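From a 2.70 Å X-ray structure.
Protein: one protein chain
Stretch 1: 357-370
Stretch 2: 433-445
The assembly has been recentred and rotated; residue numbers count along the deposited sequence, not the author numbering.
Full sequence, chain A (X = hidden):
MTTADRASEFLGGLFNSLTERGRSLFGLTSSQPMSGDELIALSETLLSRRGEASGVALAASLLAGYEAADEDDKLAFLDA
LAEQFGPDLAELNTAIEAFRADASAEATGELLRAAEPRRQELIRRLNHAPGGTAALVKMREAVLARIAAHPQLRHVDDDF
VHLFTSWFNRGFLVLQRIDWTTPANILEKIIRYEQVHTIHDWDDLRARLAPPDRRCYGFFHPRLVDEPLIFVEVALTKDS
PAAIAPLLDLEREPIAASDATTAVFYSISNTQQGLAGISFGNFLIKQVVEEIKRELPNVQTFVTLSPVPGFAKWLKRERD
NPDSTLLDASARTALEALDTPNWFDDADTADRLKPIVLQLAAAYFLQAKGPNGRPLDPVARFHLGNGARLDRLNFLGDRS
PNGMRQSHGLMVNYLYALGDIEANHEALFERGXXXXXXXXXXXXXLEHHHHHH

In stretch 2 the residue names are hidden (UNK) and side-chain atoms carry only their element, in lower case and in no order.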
# COMPACT_ATOMS: atom_id res chain seq x y z
N VAL A 357 14.96 -41.18 -33.20
CA VAL A 357 14.48 -40.69 -31.91
C VAL A 357 13.41 -39.61 -32.06
O VAL A 357 12.29 -39.77 -31.58
CB VAL A 357 15.64 -40.16 -31.04
CG1 VAL A 357 15.10 -39.35 -29.89
CG2 VAL A 357 16.42 -41.33 -30.50
N LEU A 358 13.75 -38.51 -32.73
CA LEU A 358 12.78 -37.43 -32.92
C LEU A 358 11.44 -37.95 -33.41
O LEU A 358 10.40 -37.41 -33.06
CB LEU A 358 13.32 -36.41 -33.93
CG LEU A 358 14.55 -35.64 -33.47
CD1 LEU A 358 14.95 -34.65 -34.53
CD2 LEU A 358 14.24 -34.93 -32.17
N GLN A 359 11.46 -38.99 -34.22
CA GLN A 359 10.22 -39.53 -34.74
C GLN A 359 9.47 -40.33 -33.68
O GLN A 359 8.25 -40.39 -33.69
CB GLN A 359 10.50 -40.40 -35.96
CG GLN A 359 9.23 -40.84 -36.67
CD GLN A 359 9.50 -41.98 -37.61
OE1 GLN A 359 10.26 -41.85 -38.58
NE2 GLN A 359 8.87 -43.13 -37.33
N LEU A 360 10.21 -40.96 -32.78
CA LEU A 360 9.59 -41.72 -31.71
C LEU A 360 9.02 -40.71 -30.71
O LEU A 360 7.91 -40.88 -30.18
CB LEU A 360 10.62 -42.61 -31.02
CG LEU A 360 11.01 -43.87 -31.78
CD1 LEU A 360 12.15 -44.58 -31.07
CD2 LEU A 360 9.78 -44.77 -31.89
N ALA A 361 9.79 -39.65 -30.48
CA ALA A 361 9.36 -38.60 -29.56
C ALA A 361 8.01 -38.05 -30.00
O ALA A 361 7.13 -37.82 -29.18
CB ALA A 361 10.39 -37.50 -29.52
N ALA A 362 7.85 -37.84 -31.31
CA ALA A 362 6.60 -37.31 -31.84
C ALA A 362 5.39 -38.20 -31.50
O ALA A 362 4.33 -37.70 -31.15
CB ALA A 362 6.71 -37.13 -33.34
N ALA A 363 5.55 -39.51 -31.62
CA ALA A 363 4.44 -40.41 -31.31
C ALA A 363 4.22 -40.33 -29.80
O ALA A 363 3.08 -40.38 -29.32
CB ALA A 363 4.76 -41.83 -31.72
N TYR A 364 5.31 -40.20 -29.05
CA TYR A 364 5.23 -40.07 -27.60
C TYR A 364 4.32 -38.87 -27.28
O TYR A 364 3.24 -39.01 -26.73
CB TYR A 364 6.64 -39.83 -27.04
CG TYR A 364 6.68 -39.49 -25.58
CD1 TYR A 364 6.16 -40.37 -24.63
CD2 TYR A 364 7.26 -38.31 -25.13
CE1 TYR A 364 6.22 -40.08 -23.26
CE2 TYR A 364 7.33 -38.01 -23.77
CZ TYR A 364 6.81 -38.90 -22.84
OH TYR A 364 6.91 -38.62 -21.50
N PHE A 365 4.78 -37.69 -27.67
CA PHE A 365 4.04 -36.48 -27.45
C PHE A 365 2.64 -36.46 -28.04
O PHE A 365 1.69 -36.12 -27.35
CB PHE A 365 4.83 -35.30 -27.99
CG PHE A 365 5.98 -34.89 -27.14
CD1 PHE A 365 7.23 -34.64 -27.70
CD2 PHE A 365 5.82 -34.71 -25.77
CE1 PHE A 365 8.29 -34.20 -26.91
CE2 PHE A 365 6.86 -34.27 -24.97
CZ PHE A 365 8.10 -34.01 -25.54
N LEU A 366 2.51 -36.82 -29.30
CA LEU A 366 1.21 -36.78 -29.94
C LEU A 366 0.30 -37.99 -29.77
O LEU A 366 -0.92 -37.86 -29.91
CB LEU A 366 1.36 -36.49 -31.43
CG LEU A 366 1.58 -35.02 -31.82
CD1 LEU A 366 2.69 -34.42 -31.01
CD2 LEU A 366 1.92 -34.95 -33.28
N GLN A 367 0.86 -39.15 -29.46
CA GLN A 367 0.05 -40.36 -29.32
C GLN A 367 0.00 -40.99 -27.93
O GLN A 367 -1.03 -41.53 -27.53
CB GLN A 367 0.51 -41.40 -30.34
CG GLN A 367 0.15 -41.08 -31.79
CD GLN A 367 1.01 -41.85 -32.80
OE1 GLN A 367 1.24 -43.06 -32.65
NE2 GLN A 367 1.49 -41.15 -33.83
N ALA A 368 1.11 -40.93 -27.20
CA ALA A 368 1.17 -41.52 -25.86
C ALA A 368 0.28 -40.81 -24.83
O ALA A 368 0.51 -39.64 -24.50
CB ALA A 368 2.61 -41.54 -25.36
N LYS A 369 -0.73 -41.51 -24.33
CA LYS A 369 -1.62 -40.93 -23.34
C LYS A 369 -1.32 -41.45 -21.93
O LYS A 369 -0.51 -42.37 -21.77
CB LYS A 369 -3.08 -41.23 -23.71
CG LYS A 369 -3.49 -40.61 -25.03
CD LYS A 369 -3.45 -39.10 -24.95
CE LYS A 369 -3.66 -38.46 -26.31
NZ LYS A 369 -2.41 -38.40 -27.13
N GLY A 370 -1.95 -40.85 -20.93
CA GLY A 370 -1.74 -41.29 -19.56
C GLY A 370 -2.82 -42.29 -19.18
O GLY A 370 -3.66 -42.64 -20.03
N UNK A 433 -7.56 -32.32 -28.50
CA UNK A 433 -6.68 -31.98 -29.62
C UNK A 433 -5.36 -31.35 -29.18
O UNK A 433 -5.36 -30.26 -28.61
o UNK A 433 -10.70 -30.55 -32.15
c UNK A 433 -8.80 -31.44 -30.97
c UNK A 433 -7.39 -31.01 -30.56
n UNK A 433 -8.91 -29.20 -31.93
c UNK A 433 -9.55 -30.36 -31.73
N UNK A 434 -4.24 -32.01 -29.44
CA UNK A 434 -2.96 -31.43 -29.05
C UNK A 434 -2.52 -30.34 -30.01
O UNK A 434 -2.61 -30.50 -31.22
c UNK A 434 -1.87 -32.51 -28.96
c UNK A 434 -1.09 -34.42 -27.48
c UNK A 434 -0.51 -31.85 -28.79
c UNK A 434 -2.18 -33.44 -27.79
N UNK A 435 -2.04 -29.23 -29.47
CA UNK A 435 -1.60 -28.14 -30.32
C UNK A 435 -0.12 -28.29 -30.61
O UNK A 435 0.75 -27.87 -29.84
c UNK A 435 -1.89 -26.79 -29.67
N UNK A 436 0.16 -28.91 -31.76
CA UNK A 436 1.52 -29.15 -32.21
C UNK A 436 1.72 -28.46 -33.55
O UNK A 436 0.76 -28.18 -34.26
c UNK A 436 1.75 -30.64 -32.36
N UNK A 437 2.98 -28.18 -33.88
CA UNK A 437 3.34 -27.55 -35.14
C UNK A 437 3.51 -28.65 -36.19
O UNK A 437 3.85 -29.78 -35.84
c UNK A 437 4.64 -26.78 -34.98
N UNK A 438 3.28 -28.32 -37.46
CA UNK A 438 3.43 -29.31 -38.54
C UNK A 438 4.81 -29.95 -38.49
O UNK A 438 4.95 -31.17 -38.56
c UNK A 438 3.24 -28.65 -39.91
o UNK A 438 1.92 -28.13 -40.04
N UNK A 439 5.84 -29.12 -38.36
CA UNK A 439 7.21 -29.61 -38.29
C UNK A 439 7.37 -30.83 -37.37
O UNK A 439 8.34 -31.58 -37.49
c UNK A 439 8.13 -28.48 -37.83
N UNK A 440 6.42 -31.03 -36.46
CA UNK A 440 6.51 -32.16 -35.54
C UNK A 440 5.37 -33.14 -35.73
O UNK A 440 5.52 -34.35 -35.54
c UNK A 440 6.83 -32.80 -33.11
c UNK A 440 5.22 -31.02 -33.68
c UNK A 440 6.54 -31.66 -34.05
N UNK A 441 4.21 -32.61 -36.11
CA UNK A 441 3.01 -33.40 -36.33
C UNK A 441 3.16 -34.21 -37.61
O UNK A 441 2.58 -35.29 -37.74
n UNK A 441 -1.20 -28.77 -37.14
n UNK A 441 -0.58 -30.89 -36.47
c UNK A 441 0.46 -33.09 -36.03
c UNK A 441 1.80 -32.47 -36.42
c UNK A 441 -0.49 -32.01 -35.53
n UNK A 441 -1.75 -29.51 -35.03
c UNK A 441 -1.18 -29.73 -36.21
N UNK A 442 3.93 -33.70 -38.57
CA UNK A 442 4.14 -34.42 -39.82
C UNK A 442 5.43 -35.24 -39.71
O UNK A 442 6.07 -35.54 -40.71
c UNK A 442 5.23 -31.54 -42.26
c UNK A 442 4.20 -33.46 -41.02
n UNK A 442 6.05 -29.32 -43.17
c UNK A 442 5.44 -32.58 -41.15
c UNK A 442 6.38 -30.52 -42.34
N UNK A 443 5.78 -35.60 -38.49
CA UNK A 443 6.98 -36.37 -38.23
C UNK A 443 6.59 -37.68 -37.56
O UNK A 443 7.44 -38.48 -37.18
c UNK A 443 9.28 -36.15 -36.96
c UNK A 443 10.07 -36.42 -38.24
c UNK A 443 7.91 -35.57 -37.32
c UNK A 443 10.02 -35.18 -36.06
N UNK A 444 5.28 -37.90 -37.44
CA UNK A 444 4.78 -39.11 -36.81
C UNK A 444 4.32 -40.09 -37.87
O UNK A 444 3.79 -39.69 -38.91
c UNK A 444 3.56 -38.83 -35.90
c UNK A 444 3.86 -37.66 -34.97
c UNK A 444 2.32 -38.57 -36.75
N UNK A 445 4.51 -41.39 -37.61
CA UNK A 445 4.11 -42.44 -38.56
C UNK A 445 2.59 -42.47 -38.80
O UNK A 445 2.19 -42.36 -39.98
c UNK A 445 5.17 -41.97 -36.43
c UNK A 445 4.62 -43.72 -37.89
c UNK A 445 4.62 -43.37 -36.42

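Position 433 has no contact with stretch 1. Two carbons lead to a third that carries one oxygen and one nitrogen, a terminal amide: Gln 433.

Position 434 has four carbons, forked at the first, with one arm two carbons long. The end of the longer arm lies near Phe 365 and Leu 366. That is Ile 434. Its CD1 is 3.3 Å from Phe 365 O and 4.1 Å from Leu 366 CA, so it covers the last turn of the helix. Lys 369 NZ is 4.2 Å from the same Ile 434 CD1, while making weak hydrogen bonds to the O atoms of Leu 366 and Gln 367.

Position 435 has a single carbon, out of reach of stretch 1. It is Ala 435.

Position 436 also has a single carbon, and this one touches Leu 366. It is Ala 436, with CB 4.1 Å from Leu 366 CD1.

Position 437 has one carbon, out of reach. It is Ala 437, the N-cap residue of the short helix that follows.

Position 438 has one carbon and then one oxygen, unbranched. It is Ser 438, out of reach. Position 439 has one carbon, also remote, and is Ala 439.

Position 440 has one carbon carrying two more, near Ala 362. This is Val 440. Its CG2 is 4.3 Å from Ala 362 CB, and its backbone O is closer, at 3.7 Å from Ala 362 CB.

Position 441 has three carbons, a nitrogen, then a carbon with two more nitrogens. It touches Leu 366. The guanidinium identifies Arg 441. Its CG is 3.6 Å from Leu 366 CD2.

Position 442 has four carbons in a row ending in nitrogen. Its CB points away from stretch 1. It is Lys 442.

Position 443 has four carbons forked at the second, with one tip near Leu 358: Leu 443. Its CD2 lies 3.8 Å from Leu 358 O, and its backbone O is 3.0 Å from Gln 359 CG.

Position 444 again has one carbon carrying two, packed on Ala 362 and Leu 366. It is Val 444. Its CG1 is 3.3 Å from Ala 362 CB and 3.7 Å from Leu 366 CD2.

Position 445 has three carbons closing a ring onto the backbone N, near Gln 359. It is Pro 445, with CD 4.0 Å from Gln 359 NE2.

No hydrogen bond crosses between the stretches; the contact is mainly apolar packing. Leu 358, Ala 362 and Leu 366 recur every four residues along the helix. The backbones run close here: Ala 362 CA is 5.6 Å from Val 444 CA. Leu 366 has the largest covered area and meets Ala 436, Arg 441 and Val 444.

Stretch 2, residues 433-445: QIAAASAVRKLVP
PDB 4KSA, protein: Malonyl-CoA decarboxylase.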